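Local coordinates for succinylglutamate desuccinylase (Vibrio cholerae, PDB 2G9D), which probably hydrolyses N-succinylglutamate to succinate and glutamate, the last step of arginine degradation by the AST pathway, with one zinc ion per subunit as cofactor, at residues A[156-160]-A[311-315]; A[163-169]-A[190-196]; A[176-182]-A[334-339]; A[287-291]-A[301-305]. One frame throughout, in Å; residues are numbered along the deposited sequence.

From the N terminus, 156-160 opens contact 1, and 163-169 opens contact 2. Segment 176-182 opens contact 3 before 190-196 closes contact 2, so contacts 2 and 3 cross, and contact 2 is nested inside the loop closed by contact 1. Contact 4 opens and closes within one later loop, nested inside both contact 1 and contact 3. Segment 311-315 closes contact 1 and 334-339 closes contact 3, so these two also cross. Contact 1 joins the end of strand 149-157 to the loop after strand 309-311; contact 3 joins the start of helix 179-187 to the loop between strands 322-334 and 339-341. V311 packs on M194, and R177 and L339 reach L195 of contact 2.

Contact 1: A[156-160]-A[311-315]; sequences CAIRG and VFPNR
R159 and I158 reach from the loop just after strand 149-157 to F312 and P313 in the loop after strand 309-311, the arginine through its guanidinium and the isoleucine through a methyl group. CG of R159 stands between the backbone N and the carbonyl carbon (chi1 58°), and further bends at chi2 and chi3 fold the chain over so that its end meets the proline. There NH1 donates to P313 O at 2.6 Å. The approach is bent: the N-H...O angle is 130°, and the nitrogen stands above the carbonyl plane, away from the lone-pair directions. The proline ring is a second partner of the same group. P313 CB lies over one face of the guanidinium, offset toward its rim, while P313 CD approaches R159 NH1 to 3.5 Å.

I158 works alongside. Its outer chain is extended, with CD1 anti to CA (chi2 -179°), which carries CD1 to within 4.2 Å of F312 CD2, obliquely to the ring. The F312 side chain starts off away from I158, yet its ring swings back to meet that methyl. It also lies about 4 Å, side chain to side chain, from E219, the predicted active-site residue, so the contact borders the probable catalytic centre.

Around the pair, A157 is backbone-bonded to G221, C156 packs on helix 68-81, and V311 and F312 lean on strand 322-334.

Contact 2: A[163-169]-A[190-196]; sequences HYSFAVS and IEAVMLS
E191 curls across to the 163-165 end of the neighbouring segment. Its CB lies beside S165 O at 3.5 Å. CG, anti to the carbonyl carbon (chi1 -58°), only leads the chain on, and a bend at chi2 then brings CD beside Y164 N. OE1 faces the same Y164 N, a bond whose exact geometry is uncertain. OE2 accepts from S165 OG at 2.9 Å, the hydroxyl coming from above the carboxylate plane, and more weakly from S165 N.

Next along, A192 CB sits over one face of the H163 ring, a CH-pi contact 3.6 Å from its centroid and 14° off the normal. F166 shares this side of the strands: its CB is 3.5 Å from A192 CB, and its ring meets selenium of selenomethionine M194 obliquely, as a Met-aromatic contact. F166 also touches E219, the predicted active-site residue. On the other side, A167 CB packs 4.1 Å from V193 CG1.

The parallel register pairs F166 with A192 and A167 with V193, and M194 N donates to A167 O at 2.7 Å. With strand axes 19° apart, this is the parallel pairing of a beta-alpha-beta unit whose connection runs through helix 179-187.

Contact 3: A[176-182]-A[334-339]; sequences VRSRSLM and YEDDQL
The start of helix 179-187, with S178 as its N-cap, is bridged to Q338 in the hairpin that links strands 322-334 and 339-341. S178 OG accepts from L181 N at 2.7 Å, the capping bond. Two backbone bonds flank the bridge: L339 N to R177 O at 2.8 Å, and a weak one from R179 N to D337 O.

R179 lies across one face of the Y334 ring. With CG anti to the backbone N (chi1 -171°) and the chain bent at chi2, CD comes to 3.8 Å from the ring centroid, offset toward the rim. The guanidinium follows, CZ being 4.5 Å from that centroid and 19° off the normal, which makes a cation-pi contact, although the two planes are tilted 51° apart. A water accepts from R179 NH1 at 3.1 Å and is weakly linked to Y334 OH.

The hairpin closes through a tight turn close to type I′ before Q338, whose O accepts from E335 N.

At the hydroxyl end of Y334, CG of selenomethionine M182 touches OH, and the same carbon packs 3.8 Å from L339 CD1. M182 and L339 both also pack on M259 of strand 258-267. R177, extended from CG to NE, leaves the hairpin and donates through NH2 to S196 O, with a weaker bond from NE to S169 OG.

Contact 4: A[287-291]-A[301-305]; sequences FMHGE and LMAKN
F287 to E291 and L301 to N305 make a surface contact between two limbs of the long loop joining strand 258-267 to strand 309-311, in the region matching the barrel-sandwich hybrid family. Neither limb is a regular strand, and the cross-link between their backbones is slight: A303 N donates to E291 O over 3.4 Å, a weak bond though a fairly straight one at 157°.

The rest is side-chain packing, much of it against backbone carbonyls. A303 CB points at the opposite limb, packs on F287 CB (3.3 Å from A303 CB) and lies beside M288 O. The F287 ring leads away from this methyl, toward F293 and F277.

Selenomethionine M302 bends at both chi2 and chi3, and its side chain crosses that of H289 at about a right angle. An oblique Met-aromatic contact made by its selenium with the H289 ring is doubtful, because the selenium is modelled too close to the backbone there. A303 O lies 4.2 Å above the centre of one face of the same ring. H289 NE2 lies near K304 O, 2.7 Å away, but at an angle too poor for a hydrogen bond. H289 itself is the centre of an inverse gamma turn, which bends the limb at this point.

The limbs are probably held mainly by packing; just one weak backbone hydrogen bond joins the two segments, and no salt bridge does.

Contact 1: A[156-160]-A[311-315]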
loop_
_atom_site.group_PDB
_atom_site.type_symbol
_atom_site.label_atom_id
_atom_site.label_comp_id
_atom_site.label_asym_id
_atom_site.label_seq_id
_atom_site.Cartn_x
_atom_site.Cartn_y
_atom_site.Cartn_z
ATOM N N CYS A 156 6.394 -0.148 3.506
ATOM C CA CYS A 156 7.765 0.313 3.454
ATOM C C CYS A 156 8.663 -0.699 2.783
ATOM O O CYS A 156 8.414 -1.905 2.831
ATOM C CB CYS A 156 8.278 0.626 4.853
ATOM S SG CYS A 156 7.814 2.272 5.350
ATOM N N ALA A 157 9.712 -0.174 2.160
ATOM C CA ALA A 157 10.690 -0.972 1.435
ATOM C C ALA A 157 11.467 -1.972 2.294
ATOM O O ALA A 157 12.180 -1.596 3.213
ATOM C CB ALA A 157 11.655 -0.041 0.722
ATOM N N ILE A 158 11.326 -3.252 1.973
ATOM C CA ILE A 158 12.012 -4.323 2.678
ATOM C C ILE A 158 13.533 -4.202 2.556
ATOM O O ILE A 158 14.261 -5.020 3.097
ATOM C CB ILE A 158 11.576 -5.688 2.115
ATOM C CG1 ILE A 158 11.880 -5.753 0.606
ATOM C CG2 ILE A 158 10.082 -5.877 2.328
ATOM C CD1 ILE A 158 11.463 -7.065 -0.088
ATOM N N ARG A 159 13.995 -3.181 1.831
ATOM C CA ARG A 159 15.421 -2.914 1.610
ATOM C C ARG A 159 15.623 -1.606 0.831
ATOM O O ARG A 159 14.666 -0.891 0.546
ATOM C CB ARG A 159 16.063 -4.059 0.831
ATOM C CG ARG A 159 15.416 -4.332 -0.534
ATOM C CD ARG A 159 16.487 -4.562 -1.620
ATOM N NE ARG A 159 17.350 -5.708 -1.338
ATOM C CZ ARG A 159 16.928 -6.965 -1.321
ATOM N NH1 ARG A 159 15.652 -7.237 -1.571
ATOM N NH2 ARG A 159 17.781 -7.945 -1.061
ATOM N N GLY A 160 16.867 -1.293 0.484
ATOM C CA GLY A 160 17.145 -0.068 -0.255
ATOM C C GLY A 160 16.348 0.082 -1.542
ATOM O O GLY A 160 15.542 -0.789 -1.881
ATOM N N VAL A 311 13.298 -5.508 -9.122
ATOM C CA VAL A 311 12.617 -5.049 -7.924
ATOM C C VAL A 311 12.256 -6.239 -7.043
ATOM O O VAL A 311 12.120 -7.357 -7.534
ATOM C CB VAL A 311 11.345 -4.240 -8.307
ATOM C CG1 VAL A 311 10.615 -3.784 -7.073
ATOM C CG2 VAL A 311 11.737 -3.020 -9.136
ATOM N N PHE A 312 12.117 -5.982 -5.742
ATOM C CA PHE A 312 11.787 -7.001 -4.732
ATOM C C PHE A 312 12.750 -8.179 -4.691
ATOM O O PHE A 312 12.328 -9.316 -4.475
ATOM C CB PHE A 312 10.371 -7.545 -4.932
ATOM C CG PHE A 312 9.297 -6.630 -4.442
ATOM C CD1 PHE A 312 8.930 -5.508 -5.174
ATOM C CD2 PHE A 312 8.647 -6.885 -3.244
ATOM C CE1 PHE A 312 7.928 -4.648 -4.729
ATOM C CE2 PHE A 312 7.638 -6.030 -2.780
ATOM C CZ PHE A 312 7.279 -4.906 -3.531
ATOM N N PRO A 313 14.061 -7.924 -4.866
ATOM C CA PRO A 313 15.060 -8.997 -4.847
ATOM C C PRO A 313 14.988 -9.829 -3.567
ATOM O O PRO A 313 15.778 -9.625 -2.640
ATOM C CB PRO A 313 16.387 -8.241 -4.952
ATOM C CG PRO A 313 16.009 -6.900 -5.529
ATOM C CD PRO A 313 14.720 -6.605 -4.850
ATOM N N ASN A 314 14.044 -10.761 -3.504
ATOM C CA ASN A 314 13.924 -11.595 -2.317
ATOM C C ASN A 314 14.969 -12.705 -2.334
ATOM O O ASN A 314 15.396 -13.162 -3.393
ATOM C CB ASN A 314 12.522 -12.205 -2.221
ATOM C CG ASN A 314 11.795 -11.800 -0.946
ATOM O OD1 ASN A 314 12.365 -11.849 0.147
ATOM N ND2 ASN A 314 10.528 -11.408 -1.081
ATOM N N ARG A 315 15.389 -13.128 -1.150
ATOM C CA ARG A 315 16.384 -14.188 -1.035
ATOM C C ARG A 315 15.723 -15.410 -0.391
ATOM O O ARG A 315 16.081 -16.563 -0.673
ATOM C CB ARG A 315 17.579 -13.701 -0.193
ATOM C CG ARG A 315 17.268 -13.354 1.269
ATOM C CD ARG A 315 18.528 -12.844 1.979
ATOM N NE ARG A 315 18.536 -13.140 3.413
ATOM C CZ ARG A 315 19.556 -12.880 4.231
ATOM N NH1 ARG A 315 20.662 -12.311 3.763
ATOM N NH2 ARG A 315 19.478 -13.199 5.519
#

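Contact 2: A[163-169]-A[190-196]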
loop_
_atom_site.group_PDB
_atom_site.type_symbol
_atom_site.label_atom_id
_atom_site.label_comp_id
_atom_site.label_asym_id
_atom_site.label_seq_id
_atom_site.Cartn_x
_atom_site.Cartn_y
_atom_site.Cartn_z
ATOM N N HIS A 163 14.669 4.635 -5.794
ATOM C CA HIS A 163 13.551 5.529 -5.597
ATOM C C HIS A 163 13.151 5.318 -4.141
ATOM O O HIS A 163 12.843 4.190 -3.747
ATOM C CB HIS A 163 12.403 5.108 -6.516
ATOM C CG HIS A 163 12.754 5.100 -7.975
ATOM N ND1 HIS A 163 12.746 6.239 -8.752
ATOM C CD2 HIS A 163 13.099 4.087 -8.801
ATOM C CE1 HIS A 163 13.069 5.924 -9.992
ATOM N NE2 HIS A 163 13.288 4.625 -10.048
ATOM N N TYR A 164 13.162 6.389 -3.346
ATOM C CA TYR A 164 12.815 6.287 -1.932
ATOM C C TYR A 164 11.460 5.632 -1.724
ATOM O O TYR A 164 11.325 4.725 -0.908
ATOM C CB TYR A 164 12.821 7.664 -1.258
ATOM C CG TYR A 164 12.948 7.580 0.254
ATOM C CD1 TYR A 164 14.034 6.920 0.837
ATOM C CD2 TYR A 164 11.972 8.116 1.101
ATOM C CE1 TYR A 164 14.143 6.788 2.215
ATOM C CE2 TYR A 164 12.073 7.991 2.486
ATOM C CZ TYR A 164 13.162 7.321 3.032
ATOM O OH TYR A 164 13.279 7.154 4.393
ATOM N N SER A 165 10.461 6.085 -2.467
ATOM C CA SER A 165 9.120 5.532 -2.356
ATOM C C SER A 165 8.538 5.367 -3.757
ATOM O O SER A 165 8.834 6.156 -4.650
ATOM C CB SER A 165 8.253 6.486 -1.546
ATOM O OG SER A 165 8.253 7.772 -2.149
ATOM N N PHE A 166 7.716 4.346 -3.964
ATOM C CA PHE A 166 7.115 4.146 -5.277
ATOM C C PHE A 166 5.782 3.440 -5.104
ATOM O O PHE A 166 5.569 2.742 -4.114
ATOM C CB PHE A 166 8.057 3.332 -6.156
ATOM C CG PHE A 166 8.501 2.055 -5.523
ATOM C CD1 PHE A 166 7.840 0.859 -5.802
ATOM C CD2 PHE A 166 9.556 2.046 -4.612
ATOM C CE1 PHE A 166 8.215 -0.328 -5.181
ATOM C CE2 PHE A 166 9.938 0.861 -3.981
ATOM C CZ PHE A 166 9.263 -0.331 -4.273
ATOM N N ALA A 167 4.881 3.642 -6.063
ATOM C CA ALA A 167 3.545 3.038 -6.024
ATOM C C ALA A 167 3.449 1.766 -6.859
ATOM O O ALA A 167 4.239 1.539 -7.756
ATOM C CB ALA A 167 2.510 4.044 -6.486
ATOM N N VAL A 168 2.466 0.935 -6.559
ATOM C CA VAL A 168 2.304 -0.324 -7.274
ATOM C C VAL A 168 0.877 -0.537 -7.738
ATOM O O VAL A 168 0.111 -1.160 -7.033
ATOM C CB VAL A 168 2.685 -1.508 -6.365
ATOM C CG1 VAL A 168 2.892 -2.774 -7.186
ATOM C CG2 VAL A 168 3.903 -1.144 -5.562
ATOM N N SER A 169 0.521 -0.046 -8.921
ATOM C CA SER A 169 -0.858 -0.226 -9.380
ATOM C C SER A 169 -1.172 -1.687 -9.747
ATOM O O SER A 169 -0.388 -2.358 -10.415
ATOM C CB SER A 169 -1.176 0.694 -10.563
ATOM O OG SER A 169 -2.585 0.767 -10.730
ATOM N N ILE A 190 5.576 10.843 -5.108
ATOM C CA ILE A 190 6.067 9.479 -5.068
ATOM C C ILE A 190 7.030 9.419 -6.224
ATOM O O ILE A 190 6.682 9.750 -7.355
ATOM C CB ILE A 190 4.948 8.444 -5.261
ATOM C CG1 ILE A 190 3.844 8.654 -4.224
ATOM C CG2 ILE A 190 5.528 7.040 -5.112
ATOM C CD1 ILE A 190 4.299 8.484 -2.789
ATOM N N GLU A 191 8.251 9.005 -5.933
ATOM C CA GLU A 191 9.280 8.954 -6.952
ATOM C C GLU A 191 9.058 7.975 -8.114
ATOM O O GLU A 191 9.430 8.281 -9.251
ATOM C CB GLU A 191 10.624 8.727 -6.274
ATOM C CG GLU A 191 10.920 9.816 -5.264
ATOM C CD GLU A 191 11.376 9.265 -3.924
ATOM O OE1 GLU A 191 12.523 8.768 -3.854
ATOM O OE2 GLU A 191 10.583 9.326 -2.950
ATOM N N ALA A 192 8.434 6.825 -7.865
ATOM C CA ALA A 192 8.208 5.884 -8.958
ATOM C C ALA A 192 6.877 5.137 -8.922
ATOM O O ALA A 192 6.281 4.918 -7.871
ATOM C CB ALA A 192 9.356 4.887 -9.026
ATOM N N VAL A 193 6.418 4.743 -10.097
ATOM C CA VAL A 193 5.172 4.009 -10.202
ATOM C C VAL A 193 5.402 2.719 -10.976
ATOM O O VAL A 193 5.936 2.734 -12.071
ATOM C CB VAL A 193 4.121 4.797 -10.971
ATOM C CG1 VAL A 193 2.740 4.309 -10.589
ATOM C CG2 VAL A 193 4.315 6.288 -10.755
HETATM N N MSE A 194 4.978 1.604 -10.403
HETATM C CA MSE A 194 5.119 0.302 -11.034
HETATM C C MSE A 194 3.773 -0.252 -11.450
HETATM O O MSE A 194 2.966 -0.627 -10.598
HETATM C CB MSE A 194 5.718 -0.683 -10.060
HETATM C CG MSE A 194 7.207 -0.791 -10.073
HETATM SE SE MSE A 194 7.611 -2.283 -8.890
HETATM C CE MSE A 194 6.480 -3.646 -9.659
ATOM N N LEU A 195 3.524 -0.318 -12.747
ATOM C CA LEU A 195 2.264 -0.873 -13.202
ATOM C C LEU A 195 2.351 -2.404 -13.287
ATOM O O LEU A 195 3.019 -2.957 -14.155
ATOM C CB LEU A 195 1.904 -0.267 -14.548
ATOM C CG LEU A 195 1.576 1.218 -14.422
ATOM C CD1 LEU A 195 1.337 1.807 -15.805
ATOM C CD2 LEU A 195 0.356 1.399 -13.531
ATOM N N SER A 196 1.676 -3.083 -12.371
ATOM C CA SER A 196 1.703 -4.532 -12.342
ATOM C C SER A 196 1.249 -5.084 -13.692
ATOM O O SER A 196 0.331 -4.536 -14.325
ATOM C CB SER A 196 0.797 -5.051 -11.221
ATOM O OG SER A 196 1.018 -6.425 -10.971
#

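Contact 3: A[176-182]-A[334-339]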
loop_
_atom_site.group_PDB
_atom_site.type_symbol
_atom_site.label_atom_id
_atom_site.label_comp_id
_atom_site.label_asym_id
_atom_site.label_seq_id
_atom_site.Cartn_x
_atom_site.Cartn_y
_atom_site.Cartn_z
ATOM N N VAL A 176 -8.512 0.735 -13.276
ATOM C CA VAL A 176 -8.110 1.213 -11.975
ATOM C C VAL A 176 -6.941 2.177 -11.946
ATOM O O VAL A 176 -6.313 2.374 -10.902
ATOM C CB VAL A 176 -7.825 0.032 -11.061
ATOM C CG1 VAL A 176 -9.034 -0.901 -11.060
ATOM C CG2 VAL A 176 -6.558 -0.692 -11.520
ATOM N N ARG A 177 -6.648 2.796 -13.079
ATOM C CA ARG A 177 -5.558 3.752 -13.108
ATOM C C ARG A 177 -6.076 5.089 -13.650
ATOM O O ARG A 177 -5.778 5.483 -14.775
ATOM C CB ARG A 177 -4.407 3.183 -13.943
ATOM C CG ARG A 177 -3.903 1.860 -13.398
ATOM C CD ARG A 177 -2.974 1.145 -14.362
ATOM N NE ARG A 177 -2.407 -0.073 -13.779
ATOM C CZ ARG A 177 -1.655 -0.949 -14.443
ATOM N NH1 ARG A 177 -1.379 -0.742 -15.720
ATOM N NH2 ARG A 177 -1.177 -2.035 -13.844
ATOM N N SER A 178 -6.855 5.776 -12.817
ATOM C CA SER A 178 -7.447 7.052 -13.181
ATOM C C SER A 178 -6.458 8.183 -13.134
ATOM O O SER A 178 -5.368 8.055 -12.554
ATOM C CB SER A 178 -8.584 7.421 -12.238
ATOM O OG SER A 178 -8.084 8.212 -11.175
ATOM N N ARG A 179 -6.895 9.301 -13.723
ATOM C CA ARG A 179 -6.151 10.553 -13.819
ATOM C C ARG A 179 -6.000 11.145 -12.430
ATOM O O ARG A 179 -4.939 11.670 -12.085
ATOM C CB ARG A 179 -6.914 11.509 -14.733
ATOM C CG ARG A 179 -6.171 12.790 -15.128
ATOM C CD ARG A 179 -6.431 13.142 -16.606
ATOM N NE ARG A 179 -5.964 14.481 -16.964
ATOM C CZ ARG A 179 -4.748 14.959 -16.700
ATOM N NH1 ARG A 179 -3.861 14.205 -16.066
ATOM N NH2 ARG A 179 -4.409 16.192 -17.068
ATOM N N SER A 180 -7.065 11.038 -11.633
ATOM C CA SER A 180 -7.076 11.530 -10.257
ATOM C C SER A 180 -6.175 10.671 -9.381
ATOM O O SER A 180 -5.583 11.155 -8.410
ATOM C CB SER A 180 -8.482 11.479 -9.685
ATOM O OG SER A 180 -9.419 11.927 -10.639
ATOM N N LEU A 181 -6.085 9.383 -9.695
ATOM C CA LEU A 181 -5.220 8.544 -8.895
ATOM C C LEU A 181 -3.760 8.872 -9.205
ATOM O O LEU A 181 -2.877 8.685 -8.361
ATOM C CB LEU A 181 -5.489 7.059 -9.141
ATOM C CG LEU A 181 -4.624 6.153 -8.248
ATOM C CD1 LEU A 181 -4.894 6.479 -6.798
ATOM C CD2 LEU A 181 -4.914 4.697 -8.528
HETATM N N MSE A 182 -3.507 9.353 -10.419
HETATM C CA MSE A 182 -2.150 9.717 -10.811
HETATM C C MSE A 182 -1.745 10.963 -10.080
HETATM O O MSE A 182 -0.712 11.005 -9.407
HETATM C CB MSE A 182 -2.066 9.992 -12.308
HETATM C CG MSE A 182 -2.149 8.738 -13.145
HETATM SE SE MSE A 182 -1.033 7.359 -12.361
HETATM C CE MSE A 182 -2.409 5.998 -12.077
ATOM N N TYR A 334 -3.059 9.426 -21.605
ATOM C CA TYR A 334 -4.406 9.217 -21.081
ATOM C C TYR A 334 -5.395 8.898 -22.199
ATOM O O TYR A 334 -5.191 9.270 -23.354
ATOM C CB TYR A 334 -4.919 10.448 -20.321
ATOM C CG TYR A 334 -4.314 10.626 -18.956
ATOM C CD1 TYR A 334 -3.143 11.353 -18.786
ATOM C CD2 TYR A 334 -4.876 10.015 -17.834
ATOM C CE1 TYR A 334 -2.535 11.469 -17.542
ATOM C CE2 TYR A 334 -4.272 10.123 -16.581
ATOM C CZ TYR A 334 -3.101 10.853 -16.453
ATOM O OH TYR A 334 -2.478 10.964 -15.241
ATOM N N GLU A 335 -6.467 8.194 -21.849
ATOM C CA GLU A 335 -7.508 7.858 -22.807
ATOM C C GLU A 335 -8.809 7.889 -22.046
ATOM O O GLU A 335 -9.249 6.876 -21.492
ATOM C CB GLU A 335 -7.291 6.474 -23.411
ATOM C CG GLU A 335 -8.527 5.892 -24.081
ATOM C CD GLU A 335 -8.251 4.556 -24.727
ATOM O OE1 GLU A 335 -9.178 3.719 -24.774
ATOM O OE2 GLU A 335 -7.109 4.350 -25.193
ATOM N N ASP A 336 -9.407 9.073 -21.996
ATOM C CA ASP A 336 -10.666 9.255 -21.299
ATOM C C ASP A 336 -10.475 9.056 -19.797
ATOM O O ASP A 336 -11.120 8.202 -19.187
ATOM C CB ASP A 336 -11.712 8.276 -21.858
ATOM C CG ASP A 336 -11.804 8.328 -23.392
ATOM O OD1 ASP A 336 -12.022 9.438 -23.937
ATOM O OD2 ASP A 336 -11.653 7.265 -24.048
ATOM N N ASP A 337 -9.558 9.838 -19.227
ATOM C CA ASP A 337 -9.269 9.829 -17.795
ATOM C C ASP A 337 -8.520 8.608 -17.257
ATOM O O ASP A 337 -8.321 8.484 -16.052
ATOM C CB ASP A 337 -10.574 10.009 -17.024
ATOM C CG ASP A 337 -10.417 10.889 -15.810
ATOM O OD1 ASP A 337 -9.951 12.042 -15.966
ATOM O OD2 ASP A 337 -10.767 10.426 -14.699
ATOM N N GLN A 338 -8.105 7.706 -18.140
ATOM C CA GLN A 338 -7.375 6.527 -17.702
ATOM C C GLN A 338 -5.936 6.570 -18.162
ATOM O O GLN A 338 -5.605 7.264 -19.122
ATOM C CB GLN A 338 -8.045 5.253 -18.207
ATOM C CG GLN A 338 -9.257 4.854 -17.384
ATOM C CD GLN A 338 -8.897 4.519 -15.940
ATOM O OE1 GLN A 338 -9.611 4.888 -15.012
ATOM N NE2 GLN A 338 -7.790 3.812 -15.751
ATOM N N LEU A 339 -5.084 5.830 -17.460
ATOM C CA LEU A 339 -3.670 5.784 -17.782
ATOM C C LEU A 339 -3.361 4.590 -18.665
ATOM O O LEU A 339 -3.800 3.472 -18.394
ATOM C CB LEU A 339 -2.851 5.677 -16.507
ATOM C CG LEU A 339 -1.351 5.867 -16.681
ATOM C CD1 LEU A 339 -1.030 7.327 -16.527
ATOM C CD2 LEU A 339 -0.609 5.047 -15.648
HETATM O O HOH W 1 -0.820 13.965 -15.351
#

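Contact 4: A[287-291]-A[301-305]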
loop_
_atom_site.group_PDB
_atom_site.type_symbol
_atom_site.label_atom_id
_atom_site.label_comp_id
_atom_site.label_asym_id
_atom_site.label_seq_id
_atom_site.Cartn_x
_atom_site.Cartn_y
_atom_site.Cartn_z
ATOM N N PHE A 287 19.928 -3.011 -15.665
ATOM C CA PHE A 287 20.940 -3.854 -16.258
ATOM C C PHE A 287 20.928 -3.628 -17.767
ATOM O O PHE A 287 19.885 -3.335 -18.353
ATOM C CB PHE A 287 20.652 -5.321 -15.945
ATOM C CG PHE A 287 20.650 -5.651 -14.473
ATOM C CD1 PHE A 287 19.525 -6.212 -13.880
ATOM C CD2 PHE A 287 21.781 -5.447 -13.692
ATOM C CE1 PHE A 287 19.526 -6.570 -12.539
ATOM C CE2 PHE A 287 21.788 -5.805 -12.346
ATOM C CZ PHE A 287 20.659 -6.367 -11.772
HETATM N N MSE A 288 22.093 -3.762 -18.391
HETATM C CA MSE A 288 22.223 -3.570 -19.829
HETATM C C MSE A 288 22.041 -4.874 -20.584
HETATM O O MSE A 288 21.897 -5.946 -19.987
HETATM C CB MSE A 288 23.604 -2.978 -20.164
HETATM C CG MSE A 288 24.804 -3.846 -19.743
HETATM SE SE MSE A 288 26.578 -3.104 -20.197
HETATM C CE MSE A 288 26.857 -4.075 -21.846
ATOM N N HIS A 289 22.042 -4.761 -21.909
ATOM C CA HIS A 289 21.923 -5.912 -22.790
ATOM C C HIS A 289 23.333 -6.520 -22.856
ATOM O O HIS A 289 24.160 -6.130 -23.693
ATOM C CB HIS A 289 21.464 -5.456 -24.186
ATOM C CG HIS A 289 20.317 -6.245 -24.748
ATOM N ND1 HIS A 289 20.427 -7.570 -25.118
ATOM C CD2 HIS A 289 19.030 -5.897 -24.988
ATOM C CE1 HIS A 289 19.259 -8.002 -25.559
ATOM N NE2 HIS A 289 18.393 -7.006 -25.490
ATOM N N GLY A 290 23.610 -7.450 -21.944
ATOM C CA GLY A 290 24.907 -8.102 -21.903
ATOM C C GLY A 290 25.227 -8.703 -20.547
ATOM O O GLY A 290 25.992 -9.665 -20.450
ATOM N N GLU A 291 24.629 -8.148 -19.496
ATOM C CA GLU A 291 24.875 -8.622 -18.139
ATOM C C GLU A 291 23.808 -9.553 -17.593
ATOM O O GLU A 291 22.623 -9.415 -17.894
ATOM C CB GLU A 291 25.029 -7.429 -17.192
ATOM C CG GLU A 291 25.148 -7.779 -15.704
ATOM C CD GLU A 291 26.372 -8.625 -15.372
ATOM O OE1 GLU A 291 26.690 -8.770 -14.168
ATOM O OE2 GLU A 291 27.007 -9.149 -16.312
ATOM N N LEU A 301 20.071 -15.949 -16.275
ATOM C CA LEU A 301 19.198 -14.796 -16.066
ATOM C C LEU A 301 19.903 -13.471 -16.398
ATOM O O LEU A 301 20.857 -13.096 -15.723
ATOM C CB LEU A 301 18.706 -14.774 -14.605
ATOM C CG LEU A 301 17.824 -15.931 -14.101
ATOM C CD1 LEU A 301 17.554 -15.794 -12.608
ATOM C CD2 LEU A 301 16.515 -15.941 -14.871
HETATM N N MSE A 302 19.445 -12.782 -17.447
HETATM C CA MSE A 302 20.013 -11.479 -17.845
HETATM C C MSE A 302 18.909 -10.477 -18.221
HETATM O O MSE A 302 17.740 -10.839 -18.369
HETATM C CB MSE A 302 20.993 -11.617 -19.029
HETATM C CG MSE A 302 20.527 -10.927 -20.335
HETATM SE SE MSE A 302 21.518 -9.322 -20.969
HETATM C CE MSE A 302 22.377 -10.173 -22.476
ATOM N N ALA A 303 19.304 -9.217 -18.381
ATOM C CA ALA A 303 18.387 -8.135 -18.727
ATOM C C ALA A 303 17.878 -8.180 -20.165
ATOM O O ALA A 303 18.516 -7.656 -21.080
ATOM C CB ALA A 303 19.060 -6.799 -18.470
ATOM N N LYS A 304 16.724 -8.805 -20.358
ATOM C CA LYS A 304 16.120 -8.897 -21.678
ATOM C C LYS A 304 16.272 -7.562 -22.441
ATOM O O LYS A 304 16.565 -7.554 -23.638
ATOM C CB LYS A 304 14.639 -9.279 -21.526
ATOM C CG LYS A 304 13.795 -9.157 -22.786
ATOM C CD LYS A 304 12.334 -9.542 -22.521
ATOM C CE LYS A 304 11.652 -8.629 -21.495
ATOM N NZ LYS A 304 11.573 -7.215 -21.949
ATOM N N ASN A 305 16.099 -6.441 -21.738
ATOM C CA ASN A 305 16.193 -5.113 -22.353
ATOM C C ASN A 305 17.390 -4.296 -21.876
ATOM O O ASN A 305 18.180 -4.753 -21.060
ATOM C CB ASN A 305 14.912 -4.311 -22.085
ATOM C CG ASN A 305 13.662 -4.988 -22.639
ATOM O OD1 ASN A 305 12.580 -4.400 -22.653
ATOM N ND2 ASN A 305 13.806 -6.228 -23.096
#